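Local structure of globin (Chloroflexus aurantiacus, 5D1V) at the protoporphyrin IX containing Fe site. The protein binds haem as a group II truncated haemoglobin of a thermophilic phototrophic bacterium and probably carries oxygen. Numbering follows the deposited sequence.

The protoporphyrin IX containing Fe site. Residues 33, 36-38, 44, 47-48, 51, 62, 66, 71, 74-75, 78, 80, 84-85, 88, 112-113, 116-117, 120. With HEM (protoporphyrin IX containing Fe), chain B.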
# COMPACT_ATOMS: atom_id res chain seq x y z
N LEU A 33 15.67 5.49 -5.10
CA LEU A 33 15.72 6.78 -4.41
C LEU A 33 17.11 7.23 -4.04
O LEU A 33 17.37 8.43 -4.06
CB LEU A 33 14.91 6.72 -3.12
CG LEU A 33 13.42 6.58 -3.34
CD1 LEU A 33 12.72 6.38 -2.00
CD2 LEU A 33 12.84 7.77 -4.09
N LEU A 36 19.31 10.12 -5.44
CA LEU A 36 18.85 11.50 -5.37
C LEU A 36 19.38 12.22 -4.16
O LEU A 36 19.42 13.46 -4.14
CB LEU A 36 17.32 11.53 -5.36
CG LEU A 36 16.63 11.13 -6.67
CD1 LEU A 36 15.10 11.08 -6.48
CD2 LEU A 36 16.99 12.05 -7.77
N PHE A 37 19.76 11.45 -3.15
CA PHE A 37 20.19 11.98 -1.88
C PHE A 37 21.70 12.21 -1.85
O PHE A 37 22.45 11.57 -2.60
CB PHE A 37 19.79 11.02 -0.75
CG PHE A 37 18.30 10.99 -0.46
CD1 PHE A 37 17.43 10.29 -1.28
CD2 PHE A 37 17.78 11.68 0.61
CE1 PHE A 37 16.06 10.28 -1.02
CE2 PHE A 37 16.41 11.67 0.88
CZ PHE A 37 15.56 10.98 0.08
N PRO A 38 22.17 13.09 -0.97
CA PRO A 38 23.61 13.38 -0.98
C PRO A 38 24.45 12.22 -0.46
O PRO A 38 23.90 11.26 0.05
CB PRO A 38 23.75 14.59 -0.04
CG PRO A 38 22.36 15.07 0.23
CD PRO A 38 21.44 13.92 0.00
N GLY A 44 20.27 16.14 6.13
CA GLY A 44 18.95 16.07 5.55
C GLY A 44 17.98 15.24 6.38
O GLY A 44 16.81 15.58 6.49
N HIS A 47 16.85 17.39 9.16
CA HIS A 47 15.95 18.40 8.64
C HIS A 47 14.58 17.79 8.42
O HIS A 47 13.56 18.40 8.75
CB HIS A 47 16.48 19.02 7.34
CG HIS A 47 17.70 19.86 7.54
ND1 HIS A 47 18.63 20.08 6.55
CD2 HIS A 47 18.15 20.51 8.64
CE1 HIS A 47 19.60 20.83 7.03
NE2 HIS A 47 19.33 21.11 8.29
N GLN A 48 14.54 16.57 7.89
CA GLN A 48 13.24 15.97 7.66
C GLN A 48 12.52 15.69 8.99
O GLN A 48 11.31 15.94 9.11
CB GLN A 48 13.35 14.69 6.86
CG GLN A 48 11.96 14.22 6.42
CD GLN A 48 11.96 12.83 5.93
OE1 GLN A 48 12.47 11.93 6.59
NE2 GLN A 48 11.38 12.62 4.74
N PHE A 51 11.16 18.91 10.40
CA PHE A 51 10.00 19.33 9.65
C PHE A 51 8.75 18.58 10.09
O PHE A 51 7.71 19.19 10.35
CB PHE A 51 10.15 19.12 8.14
CG PHE A 51 8.86 19.31 7.42
CD1 PHE A 51 8.30 20.58 7.31
CD2 PHE A 51 8.12 18.23 6.97
CE1 PHE A 51 7.07 20.77 6.69
CE2 PHE A 51 6.89 18.39 6.36
CZ PHE A 51 6.35 19.68 6.22
N TYR A 62 12.49 23.46 13.17
CA TYR A 62 12.72 23.44 11.75
C TYR A 62 12.81 24.86 11.19
O TYR A 62 13.77 25.21 10.48
CB TYR A 62 11.61 22.67 11.01
CG TYR A 62 11.86 22.68 9.52
CD1 TYR A 62 12.71 21.76 8.92
CD2 TYR A 62 11.28 23.64 8.72
CE1 TYR A 62 12.96 21.81 7.58
CE2 TYR A 62 11.51 23.69 7.38
CZ TYR A 62 12.35 22.79 6.81
OH TYR A 62 12.59 22.88 5.45
N ARG A 66 15.74 26.43 9.13
CA ARG A 66 15.55 26.35 7.70
C ARG A 66 14.58 27.36 7.11
O ARG A 66 14.45 27.44 5.89
CB ARG A 66 15.07 24.95 7.32
CG ARG A 66 16.01 23.84 7.76
CD ARG A 66 17.32 23.85 7.05
NE ARG A 66 17.24 23.30 5.69
CZ ARG A 66 18.22 23.37 4.79
NH1 ARG A 66 19.38 23.99 5.08
NH2 ARG A 66 18.05 22.83 3.60
N LEU A 71 8.49 23.17 0.48
CA LEU A 71 8.97 21.85 0.08
C LEU A 71 8.96 21.65 -1.42
O LEU A 71 9.93 21.13 -1.99
CB LEU A 71 8.15 20.75 0.76
CG LEU A 71 8.25 20.64 2.28
CD1 LEU A 71 7.50 19.41 2.77
CD2 LEU A 71 9.71 20.63 2.77
N ARG A 74 11.99 23.17 -2.70
CA ARG A 74 13.23 22.51 -2.30
C ARG A 74 13.42 21.20 -3.03
O ARG A 74 14.55 20.71 -3.11
CB ARG A 74 13.26 22.24 -0.80
CG ARG A 74 13.38 23.45 0.09
CD ARG A 74 13.48 22.99 1.53
NE ARG A 74 13.20 24.05 2.49
CZ ARG A 74 14.12 24.82 3.03
NH1 ARG A 74 15.40 24.68 2.73
NH2 ARG A 74 13.75 25.75 3.89
N HIS A 75 12.35 20.62 -3.57
CA HIS A 75 12.46 19.35 -4.26
C HIS A 75 12.64 19.53 -5.77
O HIS A 75 12.84 18.56 -6.48
CB HIS A 75 11.25 18.46 -3.99
CG HIS A 75 11.23 17.87 -2.63
ND1 HIS A 75 10.97 18.63 -1.49
CD2 HIS A 75 11.45 16.61 -2.19
CE1 HIS A 75 11.00 17.83 -0.43
NE2 HIS A 75 11.31 16.62 -0.83
N PHE A 78 15.33 17.60 -7.88
CA PHE A 78 15.20 16.14 -7.96
C PHE A 78 14.14 15.78 -9.00
O PHE A 78 12.98 16.17 -8.84
CB PHE A 78 14.83 15.55 -6.61
CG PHE A 78 15.59 16.14 -5.48
CD1 PHE A 78 16.98 16.23 -5.54
CD2 PHE A 78 14.94 16.64 -4.35
CE1 PHE A 78 17.71 16.81 -4.51
CE2 PHE A 78 15.66 17.22 -3.33
CZ PHE A 78 17.05 17.32 -3.41
N ILE A 80 11.25 14.05 -10.07
CA ILE A 80 10.30 13.25 -9.30
C ILE A 80 9.09 13.00 -10.13
O ILE A 80 8.35 13.94 -10.45
CB ILE A 80 9.92 13.93 -7.99
CG1 ILE A 80 11.14 14.08 -7.10
CG2 ILE A 80 8.86 13.11 -7.27
CD1 ILE A 80 10.84 14.92 -5.86
N GLU A 84 9.12 7.69 -8.35
CA GLU A 84 9.78 8.23 -7.17
C GLU A 84 8.74 8.51 -6.08
O GLU A 84 8.96 8.29 -4.88
CB GLU A 84 10.55 9.51 -7.53
CG GLU A 84 11.80 9.30 -8.36
CD GLU A 84 11.53 8.99 -9.81
OE1 GLU A 84 10.54 9.50 -10.38
OE2 GLU A 84 12.30 8.22 -10.44
N ARG A 85 7.58 9.01 -6.49
CA ARG A 85 6.47 9.23 -5.56
C ARG A 85 6.12 7.93 -4.85
O ARG A 85 5.98 7.88 -3.61
CB ARG A 85 5.25 9.77 -6.32
CG ARG A 85 3.98 10.02 -5.50
CD ARG A 85 2.75 9.99 -6.41
NE ARG A 85 2.67 8.74 -7.18
CZ ARG A 85 2.00 8.57 -8.32
NH1 ARG A 85 1.31 9.57 -8.86
NH2 ARG A 85 2.00 7.39 -8.93
N TRP A 88 8.87 6.70 -2.37
CA TRP A 88 8.85 7.48 -1.16
C TRP A 88 7.67 7.08 -0.24
O TRP A 88 7.83 6.82 0.96
CB TRP A 88 8.78 8.95 -1.53
CG TRP A 88 9.09 9.85 -0.40
CD1 TRP A 88 10.29 10.46 -0.15
CD2 TRP A 88 8.21 10.27 0.64
NE1 TRP A 88 10.19 11.23 0.96
CE2 TRP A 88 8.94 11.13 1.48
CE3 TRP A 88 6.86 10.02 0.94
CZ2 TRP A 88 8.38 11.73 2.62
CZ3 TRP A 88 6.31 10.61 2.07
CH2 TRP A 88 7.08 11.45 2.90
N TYR A 112 -1.93 13.20 4.91
CA TYR A 112 -1.07 14.30 4.57
C TYR A 112 0.03 13.84 3.57
O TYR A 112 0.27 14.49 2.54
CB TYR A 112 -0.43 14.91 5.81
CG TYR A 112 0.74 15.78 5.44
CD1 TYR A 112 0.54 17.02 4.86
CD2 TYR A 112 2.04 15.34 5.62
CE1 TYR A 112 1.61 17.81 4.47
CE2 TYR A 112 3.12 16.12 5.25
CZ TYR A 112 2.90 17.35 4.68
OH TYR A 112 3.99 18.10 4.29
N PHE A 113 0.66 12.70 3.86
CA PHE A 113 1.76 12.20 3.04
C PHE A 113 1.30 11.88 1.61
O PHE A 113 2.03 12.12 0.64
CB PHE A 113 2.38 10.96 3.68
CG PHE A 113 3.20 11.25 4.91
CD1 PHE A 113 4.07 12.33 4.95
CD2 PHE A 113 3.10 10.44 6.02
CE1 PHE A 113 4.84 12.58 6.09
CE2 PHE A 113 3.87 10.68 7.16
CZ PHE A 113 4.73 11.75 7.19
N ALA A 116 0.93 15.21 -0.15
CA ALA A 116 2.21 15.90 -0.29
C ALA A 116 3.11 15.21 -1.33
O ALA A 116 3.79 15.89 -2.14
CB ALA A 116 2.89 15.97 1.03
N ALA A 117 3.14 13.88 -1.30
CA ALA A 117 3.96 13.13 -2.25
C ALA A 117 3.51 13.36 -3.69
O ALA A 117 4.32 13.50 -4.57
CB ALA A 117 3.94 11.66 -1.93
N MET A 120 4.48 16.88 -4.89
CA MET A 120 5.91 17.09 -5.04
C MET A 120 6.39 16.76 -6.45
O MET A 120 7.50 17.11 -6.84
CB MET A 120 6.67 16.25 -4.03
CG MET A 120 7.92 16.87 -3.53
SD MET A 120 7.56 18.28 -2.47
CE MET A 120 7.20 17.46 -0.93
CHA HEM B . 14.45 16.68 1.47
CHB HEM B . 9.90 16.19 3.11
CHC HEM B . 8.74 13.74 -0.95
CHD HEM B . 13.49 13.32 -1.86
C1A HEM B . 13.32 16.80 2.24
C2A HEM B . 13.18 17.64 3.42
C3A HEM B . 11.92 17.51 3.86
C4A HEM B . 11.22 16.58 2.97
CMA HEM B . 11.21 18.15 5.09
CAA HEM B . 14.31 18.52 4.00
CBA HEM B . 14.01 19.96 3.56
CGA HEM B . 15.18 20.84 3.94
O1A HEM B . 16.28 20.70 3.35
O2A HEM B . 15.03 21.70 4.83
C1B HEM B . 9.18 15.50 2.15
C2B HEM B . 7.77 15.21 2.17
C3B HEM B . 7.47 14.55 1.03
C4B HEM B . 8.67 14.37 0.28
CMB HEM B . 6.81 15.62 3.32
CAB HEM B . 6.14 13.99 0.50
CBB HEM B . 5.12 13.84 1.35
C1C HEM B . 9.92 13.38 -1.55
C2C HEM B . 10.07 12.54 -2.73
C3C HEM B . 11.40 12.46 -2.96
C4C HEM B . 12.12 13.19 -1.95
CMC HEM B . 8.87 11.95 -3.54
CAC HEM B . 12.11 11.65 -4.05
CBC HEM B . 11.46 10.57 -4.46
C1D HEM B . 14.16 14.24 -1.09
C2D HEM B . 15.58 14.56 -1.16
C3D HEM B . 15.84 15.51 -0.24
C4D HEM B . 14.59 15.79 0.44
CMD HEM B . 16.58 13.93 -2.15
CAD HEM B . 17.18 16.19 0.07
CBD HEM B . 17.81 15.44 1.24
CGD HEM B . 19.11 16.05 1.66
O1D HEM B . 19.86 15.36 2.39
O2D HEM B . 19.41 17.21 1.24
NA HEM B . 12.10 16.19 1.99
NB HEM B . 9.70 14.98 0.98
NC HEM B . 11.18 13.77 -1.14
ND HEM B . 13.61 15.01 -0.11
FE HEM B . 11.66 14.94 0.43
O HOH W 1 12.16 13.27 1.70
O HOH W 2 22.06 15.49 3.96
O HOH W 3 17.84 18.73 3.84
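The haem pocket of this truncated globin is a deep slot: protein hides 765 of the 812 Å² of HEM. Its floor is proximal. His75, the proximal histidine, brings NE2 to FE at 2.1 Å, and the trans angle to water 1 is 176°, so the near-octahedral iron is six-coordinate with water in the distal position. The imidazole's rotation is fixed at its other nitrogen, where ND1 donates to Leu71 O, which lies in the ring plane, while Met120 SD rests against one ring face. Met120 CE covers pyrrole B from below, and Leu71, Ile80 and Phe78 also line the floor.

The lid is distal and largely aromatic. Trp88, with CG anti to its backbone N (chi1 -166°), lies over pyrroles B and C; its six-membered ring is 9° from parallel to pyrrole B. NE1, at the indole edge, hydrogen-bonds water 1 (2.9 Å), which lies in the ring plane. An alanine here would probably lose both this stacked cover and the NE1 hydrogen bond to the iron-bound water. Phe37 stacks over pyrrole D, and methyl CMD is clamped between two faces, 3.6 Å from the ring centroid of Phe37 above and of Phe78 below.

Side walls are apolar: Ala116 and Ala117 flank the pyrrole B vinyl, and Glu84 CB abuts vinyl CBC. The propionate edge is the watered side, probably facing solvent: water 2 links Gly44 N to O1D of the D propionate, and water 3 joins His47 ND1 to O1A of the A propionate, placing His47 at this rim. Arg66 grips the A propionate side-on, NH2 to O1A at 2.8 Å and NE to O2A at 2.9 Å, and Tyr62 OH donates to O2A at 2.8 Å.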